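Local coordinates for protein 455aa long hypothetical phospho-sugar mutase (PDB 2F7L) that interconverts the 6-phosphates and 1-phosphates of glucosamine and galactosamine, a magnesium-dependent step on the way to UDP-N-acetylglucosamine and UDP-N-acetylgalactosamine, at residues Glu394-Ser399 with Asn446-Ile451; Val302-Val307 with Lys402-Asp407; Val175-Ala180 with Cys197-Ile202; Glu166-Lys171 with Leu352-Asn357. All blocks are in the same frame, centred on the assembly; numbering follows the deposited sequence.

Interaction 1: Glu394-Ser399 with Asn446-Ile451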
loop_
_atom_site.group_PDB
_atom_site.type_symbol
_atom_site.label_atom_id
_atom_site.label_comp_id
_atom_site.label_asym_id
_atom_site.label_seq_id
_atom_site.Cartn_x
_atom_site.Cartn_y
_atom_site.Cartn_z
ATOM N N GLU A 394 -21.803 -19.502 12.892
ATOM C CA GLU A 394 -22.744 -20.606 12.993
ATOM C C GLU A 394 -24.133 -20.292 12.474
ATOM O O GLU A 394 -25.092 -20.975 12.810
ATOM C CB GLU A 394 -22.836 -21.110 14.433
ATOM C CG GLU A 394 -23.579 -20.190 15.382
ATOM C CD GLU A 394 -23.518 -20.690 16.819
ATOM O OE1 GLU A 394 -23.942 -21.849 17.054
ATOM O OE2 GLU A 394 -23.050 -19.931 17.706
ATOM N N VAL A 395 -24.247 -19.250 11.667
ATOM C CA VAL A 395 -25.530 -18.928 11.079
ATOM C C VAL A 395 -25.336 -18.749 9.589
ATOM O O VAL A 395 -26.267 -18.943 8.813
ATOM C CB VAL A 395 -26.199 -17.650 11.700
ATOM C CG1 VAL A 395 -25.185 -16.577 11.958
ATOM C CG2 VAL A 395 -27.266 -17.115 10.764
ATOM N N TYR A 396 -24.120 -18.395 9.178
ATOM C CA TYR A 396 -23.869 -18.220 7.751
ATOM C C TYR A 396 -23.021 -19.318 7.123
ATOM O O TYR A 396 -23.072 -19.529 5.905
ATOM C CB TYR A 396 -23.287 -16.840 7.461
ATOM C CG TYR A 396 -24.345 -15.764 7.471
ATOM C CD1 TYR A 396 -24.593 -15.004 8.620
ATOM C CD2 TYR A 396 -25.131 -15.531 6.346
ATOM C CE1 TYR A 396 -25.598 -14.037 8.641
ATOM C CE2 TYR A 396 -26.140 -14.574 6.359
ATOM C CZ TYR A 396 -26.369 -13.831 7.505
ATOM O OH TYR A 396 -27.385 -12.905 7.510
ATOM N N SER A 397 -22.246 -20.021 7.945
ATOM C CA SER A 397 -21.487 -21.133 7.454
ATOM C C SER A 397 -22.480 -22.141 6.854
ATOM O O SER A 397 -23.673 -22.103 7.164
ATOM C CB SER A 397 -20.676 -21.798 8.562
ATOM O OG SER A 397 -20.379 -23.140 8.226
ATOM N N THR A 398 -22.002 -23.041 6.012
ATOM C CA THR A 398 -22.861 -23.963 5.357
ATOM C C THR A 398 -21.973 -24.710 4.362
ATOM O O THR A 398 -21.161 -24.063 3.705
ATOM C CB THR A 398 -23.976 -23.257 4.561
ATOM O OG1 THR A 398 -24.368 -24.077 3.461
ATOM C CG2 THR A 398 -23.477 -21.918 4.038
ATOM N N SER A 399 -22.094 -26.018 4.175
ATOM C CA SER A 399 -21.291 -26.697 3.140
ATOM C C SER A 399 -21.478 -26.039 1.760
ATOM O O SER A 399 -20.761 -26.352 0.807
ATOM C CB SER A 399 -21.602 -28.196 3.107
ATOM O OG SER A 399 -21.460 -28.784 4.392
ATOM N N ASN A 446 -27.680 -5.698 6.411
ATOM C CA ASN A 446 -28.704 -5.508 7.424
ATOM C C ASN A 446 -28.746 -6.626 8.439
ATOM O O ASN A 446 -28.745 -6.367 9.645
ATOM C CB ASN A 446 -30.062 -5.351 6.770
ATOM C CG ASN A 446 -30.161 -4.073 5.991
ATOM O OD1 ASN A 446 -29.738 -3.016 6.472
ATOM N ND2 ASN A 446 -30.717 -4.148 4.782
ATOM N N GLU A 447 -28.790 -7.863 7.950
ATOM C CA GLU A 447 -28.809 -9.022 8.841
ATOM C C GLU A 447 -27.585 -8.970 9.760
ATOM O O GLU A 447 -27.693 -9.006 10.987
ATOM C CB GLU A 447 -28.788 -10.328 8.029
ATOM C CG GLU A 447 -30.100 -10.697 7.356
ATOM C CD GLU A 447 -31.290 -10.464 8.281
ATOM O OE1 GLU A 447 -31.796 -9.317 8.308
ATOM O OE2 GLU A 447 -31.712 -11.411 8.994
ATOM N N LEU A 448 -26.418 -8.868 9.140
ATOM C CA LEU A 448 -25.176 -8.816 9.881
ATOM C C LEU A 448 -25.200 -7.711 10.943
ATOM O O LEU A 448 -24.862 -7.961 12.114
ATOM C CB LEU A 448 -24.005 -8.629 8.900
ATOM C CG LEU A 448 -23.766 -9.786 7.921
ATOM C CD1 LEU A 448 -22.842 -9.330 6.820
ATOM C CD2 LEU A 448 -23.187 -10.993 8.644
ATOM N N LYS A 449 -25.609 -6.504 10.537
ATOM C CA LYS A 449 -25.681 -5.356 11.449
ATOM C C LYS A 449 -26.425 -5.764 12.723
ATOM O O LYS A 449 -25.991 -5.455 13.831
ATOM C CB LYS A 449 -26.403 -4.182 10.767
ATOM C CG LYS A 449 -26.252 -2.809 11.431
ATOM C CD LYS A 449 -26.526 -1.731 10.387
ATOM C CE LYS A 449 -26.064 -0.318 10.790
ATOM N NZ LYS A 449 -26.979 0.438 11.720
ATOM N N LYS A 450 -27.538 -6.472 12.552
ATOM C CA LYS A 450 -28.325 -6.928 13.682
ATOM C C LYS A 450 -27.481 -7.770 14.609
ATOM O O LYS A 450 -27.301 -7.417 15.769
ATOM C CB LYS A 450 -29.515 -7.759 13.218
ATOM C CG LYS A 450 -30.813 -6.984 13.189
ATOM C CD LYS A 450 -31.165 -6.505 11.792
ATOM C CE LYS A 450 -31.988 -7.554 11.036
ATOM N NZ LYS A 450 -31.223 -8.817 10.796
ATOM N N ILE A 451 -26.963 -8.879 14.081
ATOM C CA ILE A 451 -26.130 -9.812 14.847
ATOM C C ILE A 451 -24.980 -9.119 15.568
ATOM O O ILE A 451 -24.674 -9.436 16.719
ATOM C CB ILE A 451 -25.510 -10.903 13.940
ATOM C CG1 ILE A 451 -26.604 -11.704 13.251
ATOM C CG2 ILE A 451 -24.621 -11.824 14.762
ATOM C CD1 ILE A 451 -26.072 -12.765 12.313
#
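Tyr396 and Val395, at the end of helix 385-396, lean on Glu447, Leu448 and Ile451 of helix 438-452, and so join the two helices of the C-terminal domain, which has a TBP-like fold with a five-stranded antiparallel sheet. The Tyr396 ring does most of the touching. With CG anti to the carbonyl carbon (chi1 -78°), the ring is directed at the second helix, and its CE1 corner meets two branched side chains. Ile451 CD1 lies in the ring plane, 3.9 Å from Tyr396 CE1; Leu448 CD2 reaches the same CE1 atom, also at 3.9 Å, but from an oblique direction. Phe418 of strand 416-422 meets the Tyr396 ring edge-to-face, and Leu448 in turn touches Phe418 and Val420, so the side chains between the helices continue onto the sheet. Val395 approaches Ile451 tip to tip, with Val395 CG1 3.9 Å from Ile451 CD1, the methyl that also borders the tyrosine. The phenol end passes across the start of the Glu447 side chain, the two running at about a right angle, with Tyr396 OH 3.0 Å from Glu447 CB. Beyond that the glutamate chain bends at chi2 (-43°), and its carboxylate turns away from the tyrosine toward Lys450. There the salt bridge closes within the helix: Lys450 NZ sits above the carboxylate plane, 2.6 Å from Glu447 OE1.

Interaction 2: Val302-Val307 with Lys402-Asp407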
loop_
_atom_site.group_PDB
_atom_site.type_symbol
_atom_site.label_atom_id
_atom_site.label_comp_id
_atom_site.label_asym_id
_atom_site.label_seq_id
_atom_site.Cartn_x
_atom_site.Cartn_y
_atom_site.Cartn_z
ATOM N N VAL A 302 -5.932 -18.142 -5.141
ATOM C CA VAL A 302 -5.772 -16.898 -4.421
ATOM C C VAL A 302 -5.623 -17.326 -2.965
ATOM O O VAL A 302 -6.459 -18.052 -2.437
ATOM C CB VAL A 302 -6.982 -15.922 -4.630
ATOM C CG1 VAL A 302 -7.645 -16.194 -5.966
ATOM C CG2 VAL A 302 -7.960 -16.014 -3.498
ATOM N N ASP A 303 -4.514 -16.939 -2.345
ATOM C CA ASP A 303 -4.286 -17.269 -0.951
ATOM C C ASP A 303 -4.774 -16.123 -0.089
ATOM O O ASP A 303 -4.152 -15.072 -0.046
ATOM C CB ASP A 303 -2.803 -17.506 -0.701
ATOM C CG ASP A 303 -2.360 -18.886 -1.126
ATOM O OD1 ASP A 303 -2.937 -19.878 -0.615
ATOM O OD2 ASP A 303 -1.436 -18.981 -1.966
ATOM N N TRP A 304 -5.890 -16.313 0.593
ATOM C CA TRP A 304 -6.437 -15.253 1.430
ATOM C C TRP A 304 -5.589 -15.042 2.667
ATOM O O TRP A 304 -4.978 -15.979 3.153
ATOM C CB TRP A 304 -7.875 -15.584 1.828
ATOM C CG TRP A 304 -8.792 -15.615 0.655
ATOM C CD1 TRP A 304 -9.237 -16.722 -0.012
ATOM C CD2 TRP A 304 -9.352 -14.484 -0.025
ATOM N NE1 TRP A 304 -10.038 -16.349 -1.066
ATOM C CE2 TRP A 304 -10.126 -14.982 -1.098
ATOM C CE3 TRP A 304 -9.277 -13.099 0.168
ATOM C CZ2 TRP A 304 -10.825 -14.139 -1.979
ATOM C CZ3 TRP A 304 -9.973 -12.258 -0.707
ATOM C CH2 TRP A 304 -10.738 -12.783 -1.766
ATOM N N THR A 305 -5.554 -13.815 3.181
ATOM C CA THR A 305 -4.748 -13.533 4.360
ATOM C C THR A 305 -5.257 -12.341 5.174
ATOM O O THR A 305 -6.249 -11.724 4.816
ATOM C CB THR A 305 -3.255 -13.318 3.943
ATOM O OG1 THR A 305 -2.443 -13.175 5.108
ATOM C CG2 THR A 305 -3.100 -12.097 3.062
ATOM N N LYS A 306 -4.586 -12.040 6.279
ATOM C CA LYS A 306 -4.955 -10.924 7.139
ATOM C C LYS A 306 -4.856 -9.624 6.361
ATOM O O LYS A 306 -4.271 -9.567 5.274
ATOM C CB LYS A 306 -4.014 -10.830 8.355
ATOM C CG LYS A 306 -3.967 -12.078 9.198
ATOM C CD LYS A 306 -2.874 -12.067 10.296
ATOM C CE LYS A 306 -2.668 -13.503 10.966
ATOM N NZ LYS A 306 -1.878 -14.534 10.146
ATOM N N VAL A 307 -5.444 -8.584 6.936
ATOM C CA VAL A 307 -5.399 -7.248 6.370
ATOM C C VAL A 307 -4.044 -6.668 6.772
ATOM O O VAL A 307 -3.648 -6.756 7.943
ATOM C CB VAL A 307 -6.515 -6.359 6.968
ATOM C CG1 VAL A 307 -6.273 -4.897 6.623
ATOM C CG2 VAL A 307 -7.875 -6.833 6.464
ATOM N N LYS A 402 -18.109 -21.036 2.027
ATOM C CA LYS A 402 -16.843 -21.330 2.693
ATOM C C LYS A 402 -16.426 -20.172 3.602
ATOM O O LYS A 402 -16.578 -18.999 3.263
ATOM C CB LYS A 402 -15.752 -21.642 1.673
ATOM C CG LYS A 402 -15.080 -20.479 1.016
ATOM C CD LYS A 402 -14.066 -21.057 0.057
ATOM C CE LYS A 402 -13.062 -20.041 -0.436
ATOM N NZ LYS A 402 -12.099 -20.728 -1.343
ATOM N N ALA A 403 -15.907 -20.511 4.768
ATOM C CA ALA A 403 -15.526 -19.491 5.713
ATOM C C ALA A 403 -14.028 -19.313 5.916
ATOM O O ALA A 403 -13.251 -20.279 5.876
ATOM C CB ALA A 403 -16.196 -19.764 7.044
ATOM N N ILE A 404 -13.643 -18.057 6.148
ATOM C CA ILE A 404 -12.256 -17.700 6.384
ATOM C C ILE A 404 -12.185 -16.830 7.616
ATOM O O ILE A 404 -12.642 -15.692 7.613
ATOM C CB ILE A 404 -11.670 -16.961 5.177
ATOM C CG1 ILE A 404 -11.890 -17.818 3.931
ATOM C CG2 ILE A 404 -10.194 -16.697 5.396
ATOM C CD1 ILE A 404 -11.447 -17.191 2.642
ATOM N N THR A 405 -11.618 -17.369 8.681
ATOM C CA THR A 405 -11.531 -16.609 9.912
ATOM C C THR A 405 -10.111 -16.208 10.283
ATOM O O THR A 405 -9.810 -16.000 11.464
ATOM C CB THR A 405 -12.147 -17.384 11.089
ATOM O OG1 THR A 405 -11.397 -18.573 11.312
ATOM C CG2 THR A 405 -13.581 -17.745 10.796
ATOM N N ILE A 406 -9.241 -16.079 9.285
ATOM C CA ILE A 406 -7.861 -15.681 9.555
ATOM C C ILE A 406 -7.801 -14.232 10.091
ATOM O O ILE A 406 -6.790 -13.805 10.642
ATOM C CB ILE A 406 -6.987 -15.787 8.274
ATOM C CG1 ILE A 406 -5.529 -15.454 8.597
ATOM C CG2 ILE A 406 -7.487 -14.828 7.210
ATOM C CD1 ILE A 406 -4.762 -16.558 9.299
ATOM N N ASP A 407 -8.885 -13.480 9.925
ATOM C CA ASP A 407 -8.949 -12.091 10.378
ATOM C C ASP A 407 -10.406 -11.627 10.312
ATOM O O ASP A 407 -10.882 -11.164 9.276
ATOM C CB ASP A 407 -8.068 -11.213 9.487
ATOM C CG ASP A 407 -8.086 -9.762 9.900
ATOM O OD1 ASP A 407 -8.514 -9.461 11.031
ATOM O OD2 ASP A 407 -7.655 -8.916 9.099
#
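Trp304 and Ile404 stand opposite each other with CA atoms 8.0 Å apart, and the two backbones draw together until Lys306 CA and Asp407 CA are 5.3 Å apart. Residues 302-305 lie on an outermost strand of the domain III sheet and 402-404 form an outermost strand of the C-terminal domain sheet; the two meet through side chains rather than by pairing as strands. At the wider end Ile404 CD1 lies over a face of the indole, a CH-pi contact 3.9 Å from the centroid of the five-membered ring of Trp304. Lys410 adds a cation-pi contact to the same tryptophan. Further on, Lys306 and Ile406 cross at about a right angle: Lys306 CG comes 3.6 Å from Ile406 O, and the lysine chain then bends at chi4 (77°), carrying NZ to 3.6 Å from Ile406 CD1. Asp407 has CG anti to its backbone N (chi1 -180°), and the carboxylate extends to the other chain segment, where OD2 accepts from Val307 N at 3.1 Å on its anti side. The second oxygen, OD1, makes a salt bridge to Arg421. An alanine in place of Asp407 would probably leave the Val307 N-H without this acceptor and Arg421 without this counter-charge. One carboxylate thus bridges two domains, taking a backbone N-H from domain III and an arginine from its own, beside a CH-pi contact and a lysine laid across an isoleucine.

Interaction 3: Val175-Ala180 with Cys197-Ile202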
loop_
_atom_site.group_PDB
_atom_site.type_symbol
_atom_site.label_atom_id
_atom_site.label_comp_id
_atom_site.label_asym_id
_atom_site.label_seq_id
_atom_site.Cartn_x
_atom_site.Cartn_y
_atom_site.Cartn_z
ATOM N N VAL A 175 -2.372 9.476 -20.990
ATOM C CA VAL A 175 -2.686 9.215 -19.579
ATOM C C VAL A 175 -2.780 10.415 -18.654
ATOM O O VAL A 175 -2.222 11.475 -18.935
ATOM C CB VAL A 175 -1.638 8.237 -18.926
ATOM C CG1 VAL A 175 -1.652 6.890 -19.631
ATOM C CG2 VAL A 175 -0.246 8.834 -18.967
ATOM N N LEU A 176 -3.495 10.243 -17.544
ATOM C CA LEU A 176 -3.600 11.302 -16.525
ATOM C C LEU A 176 -3.050 10.725 -15.217
ATOM O O LEU A 176 -3.346 9.587 -14.855
ATOM C CB LEU A 176 -5.041 11.787 -16.329
ATOM C CG LEU A 176 -5.193 12.687 -15.100
ATOM C CD1 LEU A 176 -6.353 13.655 -15.209
ATOM C CD2 LEU A 176 -5.399 11.776 -13.905
ATOM N N ILE A 177 -2.233 11.516 -14.528
ATOM C CA ILE A 177 -1.618 11.101 -13.277
ATOM C C ILE A 177 -1.948 12.055 -12.123
ATOM O O ILE A 177 -1.720 13.264 -12.206
ATOM C CB ILE A 177 -0.102 11.002 -13.454
ATOM C CG1 ILE A 177 0.229 9.917 -14.489
ATOM C CG2 ILE A 177 0.550 10.694 -12.140
ATOM C CD1 ILE A 177 1.715 9.769 -14.816
ATOM N N ASP A 178 -2.514 11.488 -11.055
ATOM C CA ASP A 178 -2.900 12.234 -9.859
ATOM C C ASP A 178 -2.033 11.771 -8.694
ATOM O O ASP A 178 -2.403 10.858 -7.948
ATOM C CB ASP A 178 -4.378 11.985 -9.549
ATOM C CG ASP A 178 -4.913 12.869 -8.411
ATOM O OD1 ASP A 178 -4.153 13.690 -7.859
ATOM O OD2 ASP A 178 -6.112 12.735 -8.076
ATOM N N PRO A 179 -0.848 12.389 -8.535
ATOM C CA PRO A 179 0.083 12.041 -7.461
ATOM C C PRO A 179 -0.299 12.633 -6.115
ATOM O O PRO A 179 0.453 12.512 -5.140
ATOM C CB PRO A 179 1.404 12.575 -7.986
ATOM C CG PRO A 179 0.982 13.774 -8.722
ATOM C CD PRO A 179 -0.203 13.307 -9.488
ATOM N N ALA A 180 -1.460 13.280 -6.067
ATOM C CA ALA A 180 -1.968 13.874 -4.830
ATOM C C ALA A 180 -1.059 14.916 -4.198
ATOM O O ALA A 180 -0.886 14.956 -2.987
ATOM C CB ALA A 180 -2.287 12.771 -3.810
ATOM N N CYS A 197 4.065 8.374 -23.460
ATOM C CA CYS A 197 2.648 8.717 -23.398
ATOM C C CYS A 197 2.497 10.231 -23.460
ATOM O O CYS A 197 3.468 10.960 -23.294
ATOM C CB CYS A 197 2.019 8.263 -22.069
ATOM S SG CYS A 197 2.505 6.649 -21.416
ATOM N N LYS A 198 1.278 10.701 -23.715
ATOM C CA LYS A 198 1.022 12.133 -23.672
ATOM C C LYS A 198 0.652 12.167 -22.187
ATOM O O LYS A 198 -0.235 11.420 -21.752
ATOM C CB LYS A 198 -0.176 12.511 -24.538
ATOM C CG LYS A 198 -0.229 13.973 -24.909
ATOM C CD LYS A 198 -1.504 14.269 -25.676
ATOM C CE LYS A 198 -1.427 15.627 -26.362
ATOM N NZ LYS A 198 -1.024 16.677 -25.408
ATOM N N ILE A 199 1.340 12.993 -21.405
ATOM C CA ILE A 199 1.103 13.028 -19.966
ATOM C C ILE A 199 0.418 14.268 -19.426
ATOM O O ILE A 199 0.853 15.387 -19.678
ATOM C CB ILE A 199 2.424 12.869 -19.214
ATOM C CG1 ILE A 199 3.171 11.649 -19.742
ATOM C CG2 ILE A 199 2.173 12.732 -17.732
ATOM C CD1 ILE A 199 4.630 11.643 -19.379
ATOM N N TYR A 200 -0.669 14.056 -18.691
ATOM C CA TYR A 200 -1.405 15.144 -18.057
ATOM C C TYR A 200 -1.414 14.806 -16.571
ATOM O O TYR A 200 -1.810 13.690 -16.190
ATOM C CB TYR A 200 -2.859 15.193 -18.521
ATOM C CG TYR A 200 -3.071 15.407 -19.994
ATOM C CD1 TYR A 200 -2.961 14.346 -20.888
ATOM C CD2 TYR A 200 -3.393 16.673 -20.497
ATOM C CE1 TYR A 200 -3.163 14.532 -22.241
ATOM C CE2 TYR A 200 -3.597 16.874 -21.847
ATOM C CZ TYR A 200 -3.479 15.797 -22.714
ATOM O OH TYR A 200 -3.672 15.976 -24.055
ATOM N N THR A 201 -0.977 15.726 -15.722
ATOM C CA THR A 201 -1.021 15.422 -14.313
ATOM C C THR A 201 -1.853 16.471 -13.617
ATOM O O THR A 201 -1.797 17.677 -13.931
ATOM C CB THR A 201 0.385 15.368 -13.634
ATOM O OG1 THR A 201 0.821 16.697 -13.337
ATOM C CG2 THR A 201 1.404 14.689 -14.524
ATOM N N ILE A 202 -2.658 15.983 -12.685
ATOM C CA ILE A 202 -3.510 16.833 -11.889
ATOM C C ILE A 202 -2.819 16.723 -10.540
ATOM O O ILE A 202 -2.411 15.635 -10.114
ATOM C CB ILE A 202 -4.999 16.311 -11.886
ATOM C CG1 ILE A 202 -5.885 17.227 -11.073
ATOM C CG2 ILE A 202 -5.103 14.947 -11.264
ATOM C CD1 ILE A 202 -5.706 18.659 -11.385
#
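The Tyr200 ring turns an edge to Val175, whose carbonyl oxygen lies in the ring plane, with Tyr200 CD1 3.6 Å from Val175 O. At the far end of the ring, Tyr200 OH accepts a hydrogen bond from Lys198 NZ. The other flat group is the Asp178 carboxylate. Its side chain lies beside that of Ile202, both pointing the same way, so that Ile202 CG2 rests 3.5 Å from Asp178 CG. Ala180 N comes to OD1 from above the carboxylate plane (42° out of it), closing an Asx turn, while OD2 is held in a salt bridge by Arg213. These groups decorate two parallel strands, 174-178 and 198-201, of a beta-alpha-beta crossover through helix 188-194 in domain II; strand 198-201 is outermost in its sheet and 174-178 lies one strand in. Four backbone bonds run along the pair: Val175 N to Lys198 O at 3.0 Å, Tyr200 N to Val175 O, Ile177 N to Tyr200 O at 2.8 Å, and Ile202 N to Ile177 O. Leu176 and Tyr200 share one face of the sheet, where Leu176 CD2 meets Ile202 CG2 at 4.1 Å and helix 223-231 packs on the leucine through Val228. Val175, Ile177, Ile199 and Thr201 share the other. There Ile177 CD1 lies 4.2 Å from Ile199 CG2, under the crossover helix, whose Ala192 touches Ile199. At the start of the strand Val175 CG2 packs 3.9 Å from Cys197 CB, and both residues touch Leu350 of helix 342-356.

Interaction 4: Glu166-Lys171 with Leu352-Asn357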
loop_
_atom_site.group_PDB
_atom_site.type_symbol
_atom_site.label_atom_id
_atom_site.label_comp_id
_atom_site.label_asym_id
_atom_site.label_seq_id
_atom_site.Cartn_x
_atom_site.Cartn_y
_atom_site.Cartn_z
ATOM N N GLU A 166 9.132 -0.653 -25.965
ATOM C CA GLU A 166 8.777 -0.276 -27.325
ATOM C C GLU A 166 7.306 -0.564 -27.642
ATOM O O GLU A 166 6.594 0.313 -28.141
ATOM C CB GLU A 166 9.714 -0.971 -28.318
ATOM C CG GLU A 166 11.144 -0.435 -28.269
ATOM C CD GLU A 166 11.207 1.107 -28.285
ATOM O OE1 GLU A 166 10.418 1.741 -29.030
ATOM O OE2 GLU A 166 12.056 1.690 -27.564
ATOM N N LYS A 167 6.849 -1.779 -27.342
ATOM C CA LYS A 167 5.460 -2.146 -27.600
ATOM C C LYS A 167 4.504 -1.072 -27.072
ATOM O O LYS A 167 3.625 -0.596 -27.796
ATOM C CB LYS A 167 5.153 -3.507 -26.959
ATOM C CG LYS A 167 3.676 -3.917 -26.896
ATOM C CD LYS A 167 3.018 -4.077 -28.255
ATOM C CE LYS A 167 1.550 -4.532 -28.118
ATOM N NZ LYS A 167 0.649 -4.143 -29.275
ATOM N N ILE A 168 4.698 -0.672 -25.818
ATOM C CA ILE A 168 3.850 0.330 -25.185
ATOM C C ILE A 168 4.087 1.705 -25.784
ATOM O O ILE A 168 3.152 2.483 -25.970
ATOM C CB ILE A 168 4.131 0.405 -23.669
ATOM C CG1 ILE A 168 3.877 -0.959 -23.033
ATOM C CG2 ILE A 168 3.258 1.467 -23.018
ATOM C CD1 ILE A 168 4.434 -1.088 -21.625
ATOM N N LYS A 169 5.344 2.006 -26.078
ATOM C CA LYS A 169 5.688 3.305 -26.626
ATOM C C LYS A 169 4.933 3.508 -27.926
ATOM O O LYS A 169 4.532 4.623 -28.267
ATOM C CB LYS A 169 7.201 3.405 -26.865
ATOM C CG LYS A 169 7.715 4.836 -26.846
ATOM C CD LYS A 169 9.167 4.953 -27.276
ATOM C CE LYS A 169 10.080 4.108 -26.416
ATOM N NZ LYS A 169 11.479 4.088 -26.946
ATOM N N LYS A 170 4.724 2.407 -28.635
ATOM C CA LYS A 170 4.034 2.414 -29.917
ATOM C C LYS A 170 2.584 2.869 -29.809
ATOM O O LYS A 170 2.099 3.609 -30.660
ATOM C CB LYS A 170 4.108 1.010 -30.541
ATOM C CG LYS A 170 3.267 0.776 -31.792
ATOM C CD LYS A 170 3.532 -0.638 -32.354
ATOM C CE LYS A 170 2.615 -0.999 -33.544
ATOM N NZ LYS A 170 2.715 -0.041 -34.703
ATOM N N LYS A 171 1.900 2.424 -28.758
ATOM C CA LYS A 171 0.500 2.764 -28.543
ATOM C C LYS A 171 0.293 4.242 -28.239
ATOM O O LYS A 171 -0.831 4.735 -28.252
ATOM C CB LYS A 171 -0.052 1.932 -27.390
ATOM C CG LYS A 171 -0.033 0.439 -27.637
ATOM C CD LYS A 171 -1.141 -0.004 -28.580
ATOM C CE LYS A 171 -1.035 -1.486 -28.882
ATOM N NZ LYS A 171 -2.235 -1.987 -29.608
ATOM N N LEU A 352 -0.267 -4.670 -20.008
ATOM C CA LEU A 352 -1.487 -5.472 -20.114
ATOM C C LEU A 352 -2.488 -4.825 -21.090
ATOM O O LEU A 352 -3.060 -5.482 -21.956
ATOM C CB LEU A 352 -2.098 -5.602 -18.713
ATOM C CG LEU A 352 -3.301 -6.490 -18.383
ATOM C CD1 LEU A 352 -4.533 -5.623 -18.148
ATOM C CD2 LEU A 352 -3.503 -7.516 -19.502
ATOM N N LEU A 353 -2.669 -3.522 -20.950
ATOM C CA LEU A 353 -3.570 -2.763 -21.801
ATOM C C LEU A 353 -3.064 -2.719 -23.242
ATOM O O LEU A 353 -3.845 -2.769 -24.190
ATOM C CB LEU A 353 -3.688 -1.340 -21.254
ATOM C CG LEU A 353 -5.026 -0.620 -21.407
ATOM C CD1 LEU A 353 -5.265 -0.362 -22.876
ATOM C CD2 LEU A 353 -6.159 -1.455 -20.805
ATOM N N ALA A 354 -1.750 -2.622 -23.401
ATOM C CA ALA A 354 -1.135 -2.550 -24.723
ATOM C C ALA A 354 -1.250 -3.845 -25.500
ATOM O O ALA A 354 -1.501 -3.844 -26.701
ATOM C CB ALA A 354 0.323 -2.181 -24.584
ATOM N N ASN A 355 -1.057 -4.950 -24.798
ATOM C CA ASN A 355 -1.101 -6.264 -25.405
ATOM C C ASN A 355 -2.522 -6.778 -25.658
ATOM O O ASN A 355 -2.712 -7.714 -26.424
ATOM C CB ASN A 355 -0.331 -7.251 -24.524
ATOM C CG ASN A 355 0.091 -8.498 -25.280
ATOM O OD1 ASN A 355 0.534 -9.481 -24.689
ATOM N ND2 ASN A 355 -0.040 -8.462 -26.609
ATOM N N GLU A 356 -3.522 -6.180 -25.023
ATOM C CA GLU A 356 -4.899 -6.624 -25.234
ATOM C C GLU A 356 -5.542 -5.780 -26.330
ATOM O O GLU A 356 -6.590 -6.126 -26.879
ATOM C CB GLU A 356 -5.703 -6.497 -23.941
ATOM C CG GLU A 356 -5.140 -7.306 -22.786
ATOM C CD GLU A 356 -5.218 -8.800 -23.023
ATOM O OE1 GLU A 356 -6.315 -9.248 -23.403
ATOM O OE2 GLU A 356 -4.209 -9.528 -22.821
ATOM N N ASN A 357 -4.889 -4.668 -26.642
ATOM C CA ASN A 357 -5.360 -3.739 -27.651
ATOM C C ASN A 357 -6.827 -3.354 -27.446
ATOM O O ASN A 357 -7.556 -3.078 -28.400
ATOM C CB ASN A 357 -5.165 -4.327 -29.041
ATOM C CG ASN A 357 -5.173 -3.260 -30.119
ATOM O OD1 ASN A 357 -5.171 -3.561 -31.317
ATOM N ND2 ASN A 357 -5.170 -1.995 -29.695
#
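Ala354 is met by Lys167, Ile168 and Lys171, three side chains from one helix gathered round a single small residue of another. The apolar part is its methyl group: Ala354 CB lies 4.1 Å from Ile168 CG1 and 4.0 Å from Lys171 CG, and the small side chain is consistent with the close approach of Ile168 CA and Ala354 CA, 5.8 Å. The polar part centres on the Ala354 carbonyl, near the end of helix 342-356. Lys167, whose chain bends at chi2 (63°), gives this oxygen a weak hydrogen bond, NZ to Ala354 O at 3.4 Å. Lys171 brings its CE to the same oxygen, 3.2 Å from Ala354 O, and its chain crosses the Asn357 side chain at about a right angle, ending beside that side chain. An alanine in place of Lys171 would probably open a gap beside the Ala354 methyl and leave the Asn357 side chain without its charged neighbour. The short axes cross at 73°, so helix 165-171 of domain II lies across the end of helix 342-356 of domain III. Tyr173, just ahead of strand 174-178, touches Ala354 and Leu353, while helices 259-272 and 360-365 touch Leu352 through Trp269 and Leu363.

In the fold
Interactions 2 and 4 both join domains: 4 ties domain II to domain III, and 2 ties domain III to the C-terminal domain, their centres about 35 Å apart. Interactions 1 and 3 each lie within a single domain. Helix 165-171 of interaction 4 leads into strand 174-178 of interaction 3, which lies wholly between the two segments of interaction 4. Helix 385-396 of interaction 1 runs on to strand 402-404 of interaction 2, and their segments alternate along the chain. The side chain of Val307 in interaction 2 is about 12 Å from that of Ser97, the probable site of the phosphoserine intermediate, not phosphorylated here, and about 5 Å from a bound sulfate. Pro179 in interaction 3 is about 9 Å, side chain to side chain, from Asp241, a probable magnesium ligand.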